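Local coordinates for protein chitin deacetylase (Bombyx mori, PDB 5ZNT) that removes N-acetyl groups from the N-acetyl-D-glucosamine residues of chitin by zinc-dependent hydrolysis, yielding chitosan and acetate, here as its catalytic carbohydrate esterase 4 part, at residues D46-N49 against N50-E54; V129-E132 against K133-I137; E282-L285 against Y286-D289; G333-A336 against C337-P340; K348-P351 against G352-I355. One frame throughout, in Å; residues are numbered along the deposited sequence.

Contact 1. Residues D46-N49 against N50-E54; sequences DAIN and NNNIE. With ZN (zinc ion), chain C; NAG (2-acetamido-2-deoxy-beta-D-glucopyranose), chain B.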
loop_
_atom_site.group_PDB
_atom_site.type_symbol
_atom_site.label_atom_id
_atom_site.label_comp_id
_atom_site.label_asym_id
_atom_site.label_seq_id
_atom_site.Cartn_x
_atom_site.Cartn_y
_atom_site.Cartn_z
ATOM N N ASP A 46 3.783 6.230 6.015
ATOM C CA ASP A 46 4.678 7.204 6.588
ATOM C C ASP A 46 5.848 6.516 7.271
ATOM O O ASP A 46 5.990 5.384 7.137
ATOM C CB ASP A 46 4.058 8.098 7.709
ATOM C CG ASP A 46 2.736 8.807 7.343
ATOM O OD1 ASP A 46 2.403 8.834 6.182
ATOM O OD2 ASP A 46 2.109 9.321 8.312
ATOM N N ALA A 47 6.693 7.265 7.931
ATOM C CA ALA A 47 8.035 6.858 8.304
ATOM C C ALA A 47 8.165 5.519 9.016
ATOM O O ALA A 47 7.307 5.127 9.691
ATOM C CB ALA A 47 8.743 7.959 9.073
ATOM N N ILE A 48 9.285 4.864 8.826
ATOM C CA ILE A 48 9.583 3.678 9.561
ATOM C C ILE A 48 10.767 4.087 10.439
ATOM O O ILE A 48 11.777 4.416 9.944
ATOM C CB ILE A 48 9.977 2.493 8.686
ATOM C CG1 ILE A 48 8.816 2.065 7.827
ATOM C CG2 ILE A 48 10.485 1.385 9.554
ATOM C CD1 ILE A 48 9.096 0.875 7.013
ATOM N N ASN A 49 10.622 4.034 11.742
ATOM C CA ASN A 49 11.709 4.444 12.637
ATOM C C ASN A 49 11.392 3.916 14.027
ATOM O O ASN A 49 10.470 3.111 14.205
ATOM C CB ASN A 49 11.916 5.975 12.618
ATOM C CG ASN A 49 10.669 6.754 13.015
ATOM O OD1 ASN A 49 9.849 6.285 13.786
ATOM N ND2 ASN A 49 10.549 7.979 12.510
ATOM N N ASN A 50 12.136 4.388 15.035
ATOM C CA ASN A 50 11.949 3.800 16.350
ATOM C C ASN A 50 10.602 4.175 16.971
ATOM O O ASN A 50 10.261 3.646 18.033
ATOM C CB ASN A 50 13.118 4.184 17.277
ATOM C CG ASN A 50 14.294 3.210 17.170
ATOM O OD1 ASN A 50 14.151 2.107 16.630
ATOM N ND2 ASN A 50 15.455 3.605 17.696
ATOM N N ASN A 51 9.814 5.054 16.346
ATOM C CA ASN A 51 8.444 5.219 16.816
ATOM C C ASN A 51 7.600 3.960 16.600
ATOM O O ASN A 51 6.580 3.798 17.281
ATOM C CB ASN A 51 7.724 6.382 16.115
ATOM C CG ASN A 51 8.401 7.755 16.333
ATOM O OD1 ASN A 51 9.372 7.892 17.065
ATOM N ND2 ASN A 51 7.894 8.757 15.639
ATOM N N ASN A 52 7.966 3.097 15.645
ATOM C CA ASN A 52 7.104 1.966 15.287
ATOM C C ASN A 52 7.831 0.649 15.002
ATOM O O ASN A 52 7.157 -0.354 14.764
ATOM C CB ASN A 52 6.232 2.333 14.067
ATOM C CG ASN A 52 7.034 2.999 12.943
ATOM O OD1 ASN A 52 8.059 2.484 12.504
ATOM N ND2 ASN A 52 6.560 4.153 12.476
ATOM N N ILE A 53 9.163 0.596 15.087
ATOM C CA ILE A 53 9.883 -0.628 14.735
ATOM C C ILE A 53 9.479 -1.771 15.663
ATOM O O ILE A 53 9.243 -2.900 15.214
ATOM C CB ILE A 53 11.408 -0.370 14.740
ATOM C CG1 ILE A 53 11.828 0.380 13.446
ATOM C CG2 ILE A 53 12.174 -1.694 14.902
ATOM C CD1 ILE A 53 13.210 1.154 13.558
ATOM N N GLU A 54 9.319 -1.486 16.954
ATOM C CA GLU A 54 8.914 -2.532 17.886
ATOM C C GLU A 54 7.469 -2.963 17.665
ATOM O O GLU A 54 7.139 -4.140 17.849
ATOM C CB GLU A 54 9.109 -2.056 19.327
ATOM C CG GLU A 54 10.568 -1.990 19.760
ATOM C CD GLU A 54 11.242 -3.357 19.757
ATOM O OE1 GLU A 54 10.813 -4.233 20.555
ATOM O OE2 GLU A 54 12.185 -3.550 18.944
HETATM ZN ZN ZN C . 0.980 9.837 4.949
HETATM C C1 NAG B . 17.378 1.935 12.919
HETATM C C2 NAG B . 17.533 1.933 14.426
HETATM C C3 NAG B . 18.517 0.836 14.833
HETATM C C4 NAG B . 18.117 -0.507 14.222
HETATM C C5 NAG B . 17.816 -0.359 12.734
HETATM C C6 NAG B . 17.225 -1.603 12.114
HETATM C C7 NAG B . 17.143 4.265 15.123
HETATM C C8 NAG B . 17.769 5.479 15.746
HETATM N N2 NAG B . 17.955 3.219 14.954
HETATM O O3 NAG B . 18.540 0.782 16.253
HETATM O O4 NAG B . 19.222 -1.402 14.197
HETATM O O5 NAG B . 16.887 0.705 12.511
HETATM O O6 NAG B . 16.078 -2.031 12.837
HETATM O O7 NAG B . 15.957 4.247 14.760
HETATM O O HOH W 1 0.124 10.559 6.784
HETATM O O HOH W 2 7.193 7.452 12.775
HETATM O O HOH W 3 -0.818 8.410 4.914
HETATM O O HOH W 4 -0.923 10.564 3.874
#
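Asn-49 and Asn-52 both hold CG between the backbone N and the carbonyl carbon (chi1 58° and 47°), which folds each amide back on the main chain of the turn. The Asn-52 amide works at both ends: OD1 accepts Asn-49 N at 3.1 Å, and ND2 donates to Ala-47 O at 3.0 Å. Asn-49 OD1 takes Asn-51 N at 2.8 Å, an Asx turn, and also accepts from a water that reaches Asn-51 ND2 weakly. Asn-49 O receives Asn-52 N at 2.9 Å, the donor lying above the carbonyl plane. With an alanine in place of Asn-52 both amide ends are gone, and Ala-47 O and Asn-49 N are likely to lose these partners, leaving the turn beside the metal site less firmly held. There, Asp-46 OD1 binds the zinc ion at 2.1 Å, with His-101 and His-105 completing the metal triad of the carbohydrate esterase 4 family; Asp-46 OD2 accepts from a zinc-bound water. Ile-48 CG2 rests on Ile-53 CG1 at 4.2 Å. The turn links strand 38-45 to helix 53-59, with Ile-48 packed against strand 75-78 and helix 85-93.

Contact 2. Residues V129-E132 against K133-I137; sequences VIIE and KFSNI. With NAG (2-acetamido-2-deoxy-beta-D-glucopyranose), chain D.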
loop_
_atom_site.group_PDB
_atom_site.type_symbol
_atom_site.label_atom_id
_atom_site.label_comp_id
_atom_site.label_asym_id
_atom_site.label_seq_id
_atom_site.Cartn_x
_atom_site.Cartn_y
_atom_site.Cartn_z
ATOM N N VAL A 129 14.576 6.594 -5.377
ATOM C CA VAL A 129 16.043 6.657 -5.398
ATOM C C VAL A 129 16.608 6.601 -3.979
ATOM O O VAL A 129 17.578 5.880 -3.704
ATOM C CB VAL A 129 16.501 7.931 -6.134
ATOM C CG1 VAL A 129 17.962 8.295 -5.777
ATOM C CG2 VAL A 129 16.319 7.782 -7.651
ATOM N N ILE A 130 16.019 7.368 -3.059
ATOM C CA ILE A 130 16.485 7.368 -1.672
ATOM C C ILE A 130 16.435 5.966 -1.089
ATOM O O ILE A 130 17.410 5.478 -0.489
ATOM C CB ILE A 130 15.653 8.354 -0.829
ATOM C CG1 ILE A 130 15.799 9.776 -1.384
ATOM C CG2 ILE A 130 16.083 8.299 0.653
ATOM C CD1 ILE A 130 14.938 10.814 -0.631
ATOM N N ILE A 131 15.295 5.290 -1.248
ATOM C CA ILE A 131 15.140 3.949 -0.683
ATOM C C ILE A 131 16.150 2.989 -1.286
ATOM O O ILE A 131 16.831 2.247 -0.562
ATOM C CB ILE A 131 13.717 3.422 -0.908
ATOM C CG1 ILE A 131 12.700 4.258 -0.108
ATOM C CG2 ILE A 131 13.639 1.946 -0.506
ATOM C CD1 ILE A 131 11.247 3.946 -0.513
ATOM N N GLU A 132 16.218 2.950 -2.624
ATOM C CA GLU A 132 17.099 1.999 -3.302
ATOM C C GLU A 132 18.542 2.202 -2.872
ATOM O O GLU A 132 19.272 1.223 -2.629
ATOM C CB GLU A 132 16.953 2.131 -4.821
ATOM C CG GLU A 132 15.588 1.606 -5.343
ATOM C CD GLU A 132 15.412 1.750 -6.868
ATOM O OE1 GLU A 132 16.230 2.412 -7.519
ATOM O OE2 GLU A 132 14.441 1.205 -7.425
ATOM N N LYS A 133 18.959 3.466 -2.716
ATOM C CA LYS A 133 20.316 3.723 -2.245
ATOM C C LYS A 133 20.485 3.377 -0.769
ATOM O O LYS A 133 21.306 2.520 -0.418
ATOM C CB LYS A 133 20.722 5.178 -2.478
ATOM C CG LYS A 133 22.124 5.473 -1.909
ATOM C CD LYS A 133 22.654 6.837 -2.372
ATOM C CE LYS A 133 24.003 7.147 -1.649
ATOM N NZ LYS A 133 24.542 8.471 -2.123
ATOM N N PHE A 134 19.755 4.055 0.123
ATOM C CA PHE A 134 20.086 3.938 1.541
ATOM C C PHE A 134 19.569 2.674 2.196
ATOM O O PHE A 134 20.044 2.341 3.289
ATOM C CB PHE A 134 19.625 5.185 2.287
ATOM C CG PHE A 134 20.399 6.378 1.857
ATOM C CD1 PHE A 134 21.722 6.541 2.284
ATOM C CD2 PHE A 134 19.868 7.260 0.920
ATOM C CE1 PHE A 134 22.487 7.618 1.853
ATOM C CE2 PHE A 134 20.626 8.346 0.468
ATOM C CZ PHE A 134 21.939 8.528 0.943
ATOM N N SER A 135 18.650 1.949 1.561
ATOM C CA SER A 135 18.286 0.607 2.013
ATOM C C SER A 135 18.925 -0.474 1.145
ATOM O O SER A 135 18.643 -1.661 1.350
ATOM C CB SER A 135 16.759 0.435 2.012
ATOM O OG SER A 135 16.181 1.276 3.007
ATOM N N ASN A 136 19.727 -0.088 0.153
ATOM C CA ASN A 136 20.450 -1.027 -0.707
ATOM C C ASN A 136 19.509 -2.087 -1.287
ATOM O O ASN A 136 19.692 -3.295 -1.140
ATOM C CB ASN A 136 21.611 -1.671 0.052
ATOM C CG ASN A 136 22.550 -2.438 -0.877
ATOM O OD1 ASN A 136 22.567 -2.208 -2.086
ATOM N ND2 ASN A 136 23.326 -3.348 -0.316
ATOM N N ILE A 137 18.462 -1.604 -1.937
ATOM C CA ILE A 137 17.498 -2.475 -2.588
ATOM C C ILE A 137 17.812 -2.433 -4.070
ATOM O O ILE A 137 17.754 -1.369 -4.701
ATOM C CB ILE A 137 16.056 -2.049 -2.274
ATOM C CG1 ILE A 137 15.799 -2.259 -0.773
ATOM C CG2 ILE A 137 15.054 -2.836 -3.166
ATOM C CD1 ILE A 137 14.447 -1.711 -0.275
HETATM C C1 NAG D . 24.254 -4.133 -1.100
HETATM C C2 NAG D . 25.699 -3.711 -0.739
HETATM C C3 NAG D . 26.728 -4.733 -1.245
HETATM C C4 NAG D . 26.340 -6.150 -0.855
HETATM C C5 NAG D . 24.937 -6.424 -1.370
HETATM C C6 NAG D . 24.433 -7.805 -1.023
HETATM C C7 NAG D . 26.397 -1.357 -0.559
HETATM C C8 NAG D . 26.643 -0.077 -1.311
HETATM N N2 NAG D . 25.986 -2.396 -1.293
HETATM O O3 NAG D . 28.007 -4.420 -0.707
HETATM O O4 NAG D . 27.257 -7.087 -1.411
HETATM O O5 NAG D . 24.042 -5.491 -0.753
HETATM O O6 NAG D . 24.703 -8.127 0.334
HETATM O O7 NAG D . 26.559 -1.441 0.656
HETATM O O HOH W 5 20.162 0.232 -5.319
#
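A Schellman motif ends helix 117-134, with Ile-137 N reaching back to Glu-132 O at 3.0 Å and Asn-136 N to Lys-133 O at 3.1 Å. Asn-136 makes the reversal with a positive phi of 51°. Upstream, the regular helical bonds persist, Phe-134 N to Ile-130 O being nearly straight at 2.8 Å. Apolar contact backs the turn: Ile-131 CG2 and Ile-137 CD1 meet at 3.8 Å, the two side chains lying alongside each other and pointing the same way. Ile-131 also packs on Ile-98 and Val-100 of strand 97-100. On another side of the helix Ile-130 CG2 touches Phe-134 CD2 at 3.9 Å, while the aliphatic part of Lys-133 lies with CG over the centre of one Phe-134 ring face. The Lys-133 chain is extended, taking NZ to a salt bridge with Asp-376 and a hydrogen bond with Thr-374 O; Ser-135 OG is hydrogen-bonded to Tyr-85 O. With CG swung anti to the backbone N (chi1 -169°), the Asn-136 side chain carries its sugar away from the helix: Asn-136 ND2 is covalently bonded to C1 of an N-acetylglucosamine. Glu-132 O is gripped by the N-H of Ile-137 and, weakly, by a water that also donates to Ile-137 O, so one water joins these two carbonyls at the helix end.

Contact 3. Residues E282-L285 against Y286-D289; sequences EAFL and YWID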
loop_
_atom_site.group_PDB
_atom_site.type_symbol
_atom_site.label_atom_id
_atom_site.label_comp_id
_atom_site.label_asym_id
_atom_site.label_seq_id
_atom_site.Cartn_x
_atom_site.Cartn_y
_atom_site.Cartn_z
ATOM N N GLU A 282 -4.646 -4.749 20.371
ATOM C CA GLU A 282 -5.049 -6.038 20.926
ATOM C C GLU A 282 -6.188 -6.653 20.121
ATOM O O GLU A 282 -6.158 -7.845 19.801
ATOM C CB GLU A 282 -5.451 -5.880 22.393
ATOM C CG GLU A 282 -6.100 -7.138 22.970
ATOM C CD GLU A 282 -6.458 -7.003 24.439
ATOM O OE1 GLU A 282 -5.580 -6.613 25.238
ATOM O OE2 GLU A 282 -7.622 -7.275 24.790
ATOM N N ALA A 283 -7.192 -5.851 19.765
ATOM C CA ALA A 283 -8.300 -6.353 18.962
ATOM C C ALA A 283 -7.833 -6.771 17.572
ATOM O O ALA A 283 -8.306 -7.774 17.024
ATOM C CB ALA A 283 -9.402 -5.293 18.871
ATOM N N PHE A 284 -6.903 -6.021 16.989
ATOM C CA PHE A 284 -6.422 -6.340 15.651
ATOM C C PHE A 284 -5.694 -7.682 15.645
ATOM O O PHE A 284 -5.907 -8.517 14.758
ATOM C CB PHE A 284 -5.492 -5.224 15.166
ATOM C CG PHE A 284 -4.978 -5.411 13.765
ATOM C CD1 PHE A 284 -5.833 -5.779 12.735
ATOM C CD2 PHE A 284 -3.645 -5.199 13.479
ATOM C CE1 PHE A 284 -5.358 -5.943 11.433
ATOM C CE2 PHE A 284 -3.157 -5.356 12.180
ATOM C CZ PHE A 284 -4.021 -5.728 11.157
ATOM N N LEU A 285 -4.796 -7.884 16.602
ATOM C CA LEU A 285 -4.063 -9.140 16.669
ATOM C C LEU A 285 -4.998 -10.308 16.987
ATOM O O LEU A 285 -4.877 -11.388 16.390
ATOM C CB LEU A 285 -2.948 -9.024 17.701
ATOM C CG LEU A 285 -1.905 -7.971 17.310
ATOM C CD1 LEU A 285 -0.756 -7.940 18.290
ATOM C CD2 LEU A 285 -1.404 -8.226 15.875
ATOM N N TYR A 286 -5.932 -10.115 17.920
ATOM C CA TYR A 286 -6.930 -11.146 18.179
ATOM C C TYR A 286 -7.643 -11.532 16.891
ATOM O O TYR A 286 -7.784 -12.723 16.570
ATOM C CB TYR A 286 -7.930 -10.653 19.224
ATOM C CG TYR A 286 -8.932 -11.704 19.630
ATOM C CD1 TYR A 286 -10.046 -11.967 18.842
ATOM C CD2 TYR A 286 -8.765 -12.434 20.800
ATOM C CE1 TYR A 286 -10.965 -12.938 19.197
ATOM C CE2 TYR A 286 -9.685 -13.406 21.173
ATOM C CZ TYR A 286 -10.778 -13.657 20.365
ATOM O OH TYR A 286 -11.702 -14.629 20.719
ATOM N N TRP A 287 -8.090 -10.528 16.133
ATOM C CA TRP A 287 -8.778 -10.771 14.873
ATOM C C TRP A 287 -7.896 -11.530 13.887
ATOM O O TRP A 287 -8.329 -12.528 13.289
ATOM C CB TRP A 287 -9.238 -9.438 14.276
ATOM C CG TRP A 287 -9.954 -9.604 12.986
ATOM C CD1 TRP A 287 -11.265 -9.988 12.821
ATOM C CD2 TRP A 287 -9.424 -9.402 11.665
ATOM N NE1 TRP A 287 -11.571 -10.044 11.488
ATOM C CE2 TRP A 287 -10.466 -9.685 10.756
ATOM C CE3 TRP A 287 -8.168 -9.012 11.162
ATOM C CZ2 TRP A 287 -10.303 -9.591 9.380
ATOM C CZ3 TRP A 287 -8.011 -8.917 9.791
ATOM C CH2 TRP A 287 -9.071 -9.219 8.915
ATOM N N ILE A 288 -6.670 -11.046 13.663
ATOM C CA ILE A 288 -5.739 -11.718 12.755
ATOM C C ILE A 288 -5.574 -13.182 13.146
ATOM O O ILE A 288 -5.617 -14.080 12.297
ATOM C CB ILE A 288 -4.367 -11.018 12.755
ATOM C CG1 ILE A 288 -4.434 -9.674 12.046
ATOM C CG2 ILE A 288 -3.342 -11.891 12.068
ATOM C CD1 ILE A 288 -3.101 -8.901 12.162
ATOM N N ASP A 289 -5.324 -13.435 14.421
ATOM C CA ASP A 289 -5.070 -14.802 14.855
ATOM C C ASP A 289 -6.321 -15.663 14.700
ATOM O O ASP A 289 -6.243 -16.825 14.287
ATOM C CB ASP A 289 -4.587 -14.800 16.296
ATOM C CG ASP A 289 -3.194 -14.228 16.445
ATOM O OD1 ASP A 289 -2.407 -14.260 15.461
ATOM O OD2 ASP A 289 -2.878 -13.778 17.560
#
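Ile-288 lays its CD1 over one face of the Phe-284 ring, a CH-pi contact one turn apart on helix 278-294, with CD1 3.6 Å from the ring centroid and 19° off the normal. The methyl lies toward the rim, 3.5 Å from Phe-284 CZ. Leu-285 runs alongside Ile-288, CD2 to CD1 4.1 Å, and Phe-284 CE1 approaches Trp-287 CE3 at 4.2 Å. Phe-284 and Trp-287 both extend CG opposite the backbone N (chi1 -177° and -180°), which sends the two rings out on the same buried flank. The backbone bond from Ile-288 N to Phe-284 O, 2.9 Å, helps set the spacing of the methyl and the ring. Farther out, Phe-284 meets Phe-269, Ile-42 of strand 38-45 and Phe-246 and Leu-250 of helix 243-258; Trp-287 lies on Ile-40. The helix thereby packs against the central parallel sheet and a neighbouring helix. Leu-285 faces helix 53-59. One residue beyond Ile-288, Asp-289 N donates to Leu-285 O at 2.9 Å, while Asp-289 OD1 forms a salt bridge with Arg-64 NE.

Contact 4. Residues G333-A336 against C337-P340; sequences GNPA and CWVP. With NAG (2-acetamido-2-deoxy-beta-D-glucopyranose), chain E.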
loop_
_atom_site.group_PDB
_atom_site.type_symbol
_atom_site.label_atom_id
_atom_site.label_comp_id
_atom_site.label_asym_id
_atom_site.label_seq_id
_atom_site.Cartn_x
_atom_site.Cartn_y
_atom_site.Cartn_z
ATOM N N GLY A 333 17.800 -15.548 9.380
ATOM C CA GLY A 333 19.076 -14.933 9.040
ATOM C C GLY A 333 19.457 -13.726 9.890
ATOM O O GLY A 333 18.913 -13.469 10.967
ATOM N N ASN A 334 20.413 -12.964 9.362
ATOM C CA ASN A 334 20.950 -11.817 10.068
ATOM C C ASN A 334 20.691 -10.527 9.297
ATOM O O ASN A 334 20.592 -10.545 8.066
ATOM C CB ASN A 334 22.461 -11.973 10.285
ATOM C CG ASN A 334 22.805 -13.192 11.113
ATOM O OD1 ASN A 334 22.106 -13.530 12.065
ATOM N ND2 ASN A 334 23.873 -13.866 10.740
ATOM N N PRO A 335 20.611 -9.397 9.988
ATOM C CA PRO A 335 20.459 -8.106 9.291
ATOM C C PRO A 335 21.672 -7.791 8.430
ATOM O O PRO A 335 22.760 -8.335 8.624
ATOM C CB PRO A 335 20.316 -7.094 10.434
ATOM C CG PRO A 335 20.906 -7.760 11.618
ATOM C CD PRO A 335 20.626 -9.241 11.451
ATOM N N ALA A 336 21.464 -6.896 7.460
ATOM C CA ALA A 336 22.522 -6.562 6.510
ATOM C C ALA A 336 23.743 -5.966 7.197
ATOM O O ALA A 336 24.864 -6.099 6.691
ATOM C CB ALA A 336 21.999 -5.590 5.445
ATOM N N CYS A 337 23.552 -5.264 8.308
ATOM C CA CYS A 337 24.669 -4.767 9.095
ATOM C C CYS A 337 24.240 -4.768 10.552
ATOM O O CYS A 337 23.067 -4.541 10.858
ATOM C CB CYS A 337 25.119 -3.355 8.655
ATOM S SG CYS A 337 23.957 -1.968 9.015
ATOM N N TRP A 338 25.198 -5.030 11.445
ATOM C CA TRP A 338 24.877 -5.196 12.860
ATOM C C TRP A 338 24.653 -3.860 13.552
ATOM O O TRP A 338 23.751 -3.736 14.385
ATOM C CB TRP A 338 25.994 -5.970 13.569
ATOM C CG TRP A 338 26.048 -7.429 13.204
ATOM C CD1 TRP A 338 27.037 -8.071 12.500
ATOM C CD2 TRP A 338 25.062 -8.425 13.513
ATOM N NE1 TRP A 338 26.724 -9.405 12.359
ATOM C CE2 TRP A 338 25.519 -9.647 12.968
ATOM C CE3 TRP A 338 23.834 -8.400 14.196
ATOM C CZ2 TRP A 338 24.799 -10.834 13.094
ATOM C CZ3 TRP A 338 23.118 -9.576 14.319
ATOM C CH2 TRP A 338 23.602 -10.780 13.772
ATOM N N VAL A 339 25.472 -2.861 13.252
ATOM C CA VAL A 339 25.342 -1.531 13.831
ATOM C C VAL A 339 25.270 -0.526 12.689
ATOM O O VAL A 339 26.285 -0.195 12.071
ATOM C CB VAL A 339 26.505 -1.206 14.785
ATOM C CG1 VAL A 339 26.182 0.056 15.598
ATOM C CG2 VAL A 339 26.788 -2.397 15.695
ATOM N N PRO A 340 24.076 -0.044 12.358
ATOM C CA PRO A 340 23.951 0.938 11.275
ATOM C C PRO A 340 24.602 2.258 11.640
ATOM O O PRO A 340 24.674 2.645 12.810
ATOM C CB PRO A 340 22.434 1.101 11.113
ATOM C CG PRO A 340 21.851 -0.164 11.701
ATOM C CD PRO A 340 22.768 -0.519 12.839
HETATM C C1 NAG E . 19.524 -2.139 15.376
HETATM C C2 NAG E . 19.982 -3.542 14.926
HETATM C C3 NAG E . 20.651 -4.315 16.069
HETATM C C4 NAG E . 21.633 -3.454 16.851
HETATM C C5 NAG E . 21.003 -2.115 17.202
HETATM C C6 NAG E . 21.975 -1.159 17.851
HETATM C C7 NAG E . 18.817 -4.817 13.190
HETATM C C8 NAG E . 17.561 -5.553 12.813
HETATM N N2 NAG E . 18.845 -4.293 14.417
HETATM O O3 NAG E . 21.358 -5.416 15.503
HETATM O O4 NAG E . 22.014 -4.132 18.044
HETATM O O5 NAG E . 20.566 -1.487 15.997
HETATM O O6 NAG E . 21.753 -1.090 19.252
HETATM O O7 NAG E . 19.760 -4.694 12.416
#
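Pro-335 and Trp-338 pack side chain on side chain, crossing at about a right angle, with Pro-335 CD 3.8 Å from Trp-338 CZ3 and Pro-335 CG 4.0 Å from Trp-338 CE3. Asn-334 adds its CB, 3.8 Å from Trp-338 CZ2, so the six-membered part of the indole is met by two successive residues. Trp-338 has CG beside its backbone N (chi1 -71°), turning the ring back along the preceding chain. No hydrogen bond joins the two segments. A disulfide from Cys-337 SG to Cys-360 ties this loop, ahead of strand 341-345, to the chain just after strand 355-359, the other strand of the two-stranded antiparallel sheet. Toward helix 85-93, Pro-335 touches Glu-90, Ala-336 touches Gln-89 and Pro-340 touches Ser-86. The same loop also meets sugar: an N-acetylglucosamine bonded through C1 to O4 of the sugar beside Asn-50 and Ile-53, consistent with a second unit of the Asn-84 glycan. Its O3 donates to Trp-338 O at 3.1 Å and lies at the edge of the indole, near the ring plane. The acetyl O7 lies 3.2 Å from Pro-335 CB, and the ring O5 comes 4.0 Å from Pro-340 CD.

Contact 5. Residues K348-P351 against G352-I355; sequences KEVP and GETI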
loop_
_atom_site.group_PDB
_atom_site.type_symbol
_atom_site.label_atom_id
_atom_site.label_comp_id
_atom_site.label_asym_id
_atom_site.label_seq_id
_atom_site.Cartn_x
_atom_site.Cartn_y
_atom_site.Cartn_z
ATOM N N LYS A 348 20.406 22.614 2.707
ATOM C CA LYS A 348 19.773 23.904 2.512
ATOM C C LYS A 348 18.341 23.752 2.031
ATOM O O LYS A 348 17.581 24.719 2.084
ATOM C CB LYS A 348 20.579 24.757 1.532
ATOM C CG LYS A 348 20.660 24.162 0.129
ATOM C CD LYS A 348 21.502 25.043 -0.802
ATOM C CE LYS A 348 21.746 24.345 -2.133
ATOM N NZ LYS A 348 22.550 25.217 -3.055
ATOM N N GLU A 349 17.938 22.557 1.589
ATOM C CA GLU A 349 16.538 22.366 1.209
ATOM C C GLU A 349 15.626 22.223 2.416
ATOM O O GLU A 349 14.408 22.333 2.262
ATOM C CB GLU A 349 16.375 21.124 0.326
ATOM C CG GLU A 349 17.198 21.141 -0.977
ATOM C CD GLU A 349 16.878 19.939 -1.853
ATOM O OE1 GLU A 349 15.725 19.841 -2.313
ATOM O OE2 GLU A 349 17.762 19.078 -2.059
ATOM N N VAL A 350 16.180 21.906 3.582
ATOM C CA VAL A 350 15.437 21.734 4.827
ATOM C C VAL A 350 16.083 22.675 5.846
ATOM O O VAL A 350 16.723 22.226 6.808
ATOM C CB VAL A 350 15.457 20.268 5.290
ATOM C CG1 VAL A 350 14.559 20.074 6.497
ATOM C CG2 VAL A 350 14.997 19.340 4.159
ATOM N N PRO A 351 15.962 23.977 5.649
ATOM C CA PRO A 351 16.804 24.920 6.407
ATOM C C PRO A 351 16.557 24.838 7.911
ATOM O O PRO A 351 15.423 24.738 8.366
ATOM C CB PRO A 351 16.411 26.285 5.827
ATOM C CG PRO A 351 15.056 26.077 5.198
ATOM C CD PRO A 351 15.063 24.650 4.697
ATOM N N GLY A 352 17.639 24.814 8.678
ATOM C CA GLY A 352 17.563 24.846 10.135
ATOM C C GLY A 352 17.622 23.483 10.798
ATOM O O GLY A 352 18.316 23.298 11.803
ATOM N N GLU A 353 16.939 22.509 10.216
ATOM C CA GLU A 353 16.829 21.202 10.832
ATOM C C GLU A 353 18.092 20.399 10.642
ATOM O O GLU A 353 18.783 20.504 9.621
ATOM C CB GLU A 353 15.668 20.426 10.232
ATOM C CG GLU A 353 14.367 21.185 10.237
ATOM C CD GLU A 353 13.221 20.250 9.977
ATOM O OE1 GLU A 353 12.997 19.337 10.819
ATOM O OE2 GLU A 353 12.596 20.409 8.911
ATOM N N THR A 354 18.380 19.575 11.635
ATOM C CA THR A 354 19.336 18.495 11.536
ATOM C C THR A 354 18.543 17.203 11.643
ATOM O O THR A 354 17.777 17.026 12.598
ATOM C CB THR A 354 20.384 18.593 12.651
ATOM O OG1 THR A 354 21.259 19.701 12.391
ATOM C CG2 THR A 354 21.194 17.324 12.746
ATOM N N ILE A 355 18.705 16.301 10.673
ATOM C CA ILE A 355 17.890 15.089 10.641
ATOM C C ILE A 355 18.804 13.883 10.669
ATOM O O ILE A 355 19.761 13.803 9.890
ATOM C CB ILE A 355 16.946 15.067 9.428
ATOM C CG1 ILE A 355 15.968 16.229 9.579
ATOM C CG2 ILE A 355 16.149 13.732 9.401
ATOM C CD1 ILE A 355 15.574 16.876 8.329
#
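Val-350 opens a type II beta turn that ends at Glu-353, whose N gives a weak, long hydrogen bond to Val-350 O (3.4 Å). Val-350 CG1, opposite the backbone N (chi1 -174°), makes the side-chain contacts with the second segment: Ile-355 CD1 sits 3.8 Å from it and Glu-353 OE2 3.1 Å. The Glu-353 chain, extended beyond CG, crosses the valine so that CB, CG and CD all lie against that methyl. Pro-351 follows with the backbone angles of the second turn position, and Gly-352 takes a positive phi of 96°, where a beta carbon would collide with Pro-351 O. The turn belongs to the connection between strands 341-345 and 355-359, and Ile-355 starts the second of them. Cutting Glu-353 back to alanine removes the carboxylate and is likely to leave Lys-81 without this salt-bridge partner and Val-350 CG1 less covered. The carboxylate thus packs on an apolar methyl while its OE2 is balanced by the Lys-81 ammonium, a pairing likely to favour the charged form.

Overall arrangement
All five contacts are local and in series: none nests in or crosses another, and each spans a few consecutive residues, as a turn, a helix end, a helical turn or a loop. From the N terminus, contact 1 joins strand 38-45 to helix 53-59 at the zinc site. Contact 2 ends helix 117-134, its centre about 17 Å from that of contact 1. Contact 3 lies within helix 278-294, which packs on strand 38-45 and helix 243-258, about 33 Å from contact 2 between centres. In the C-terminal part, contact 4 leads into strand 341-345 and contact 5 connects it to its antiparallel partner, strand 355-359. Residues of contacts 1 and 4 both line one glycan.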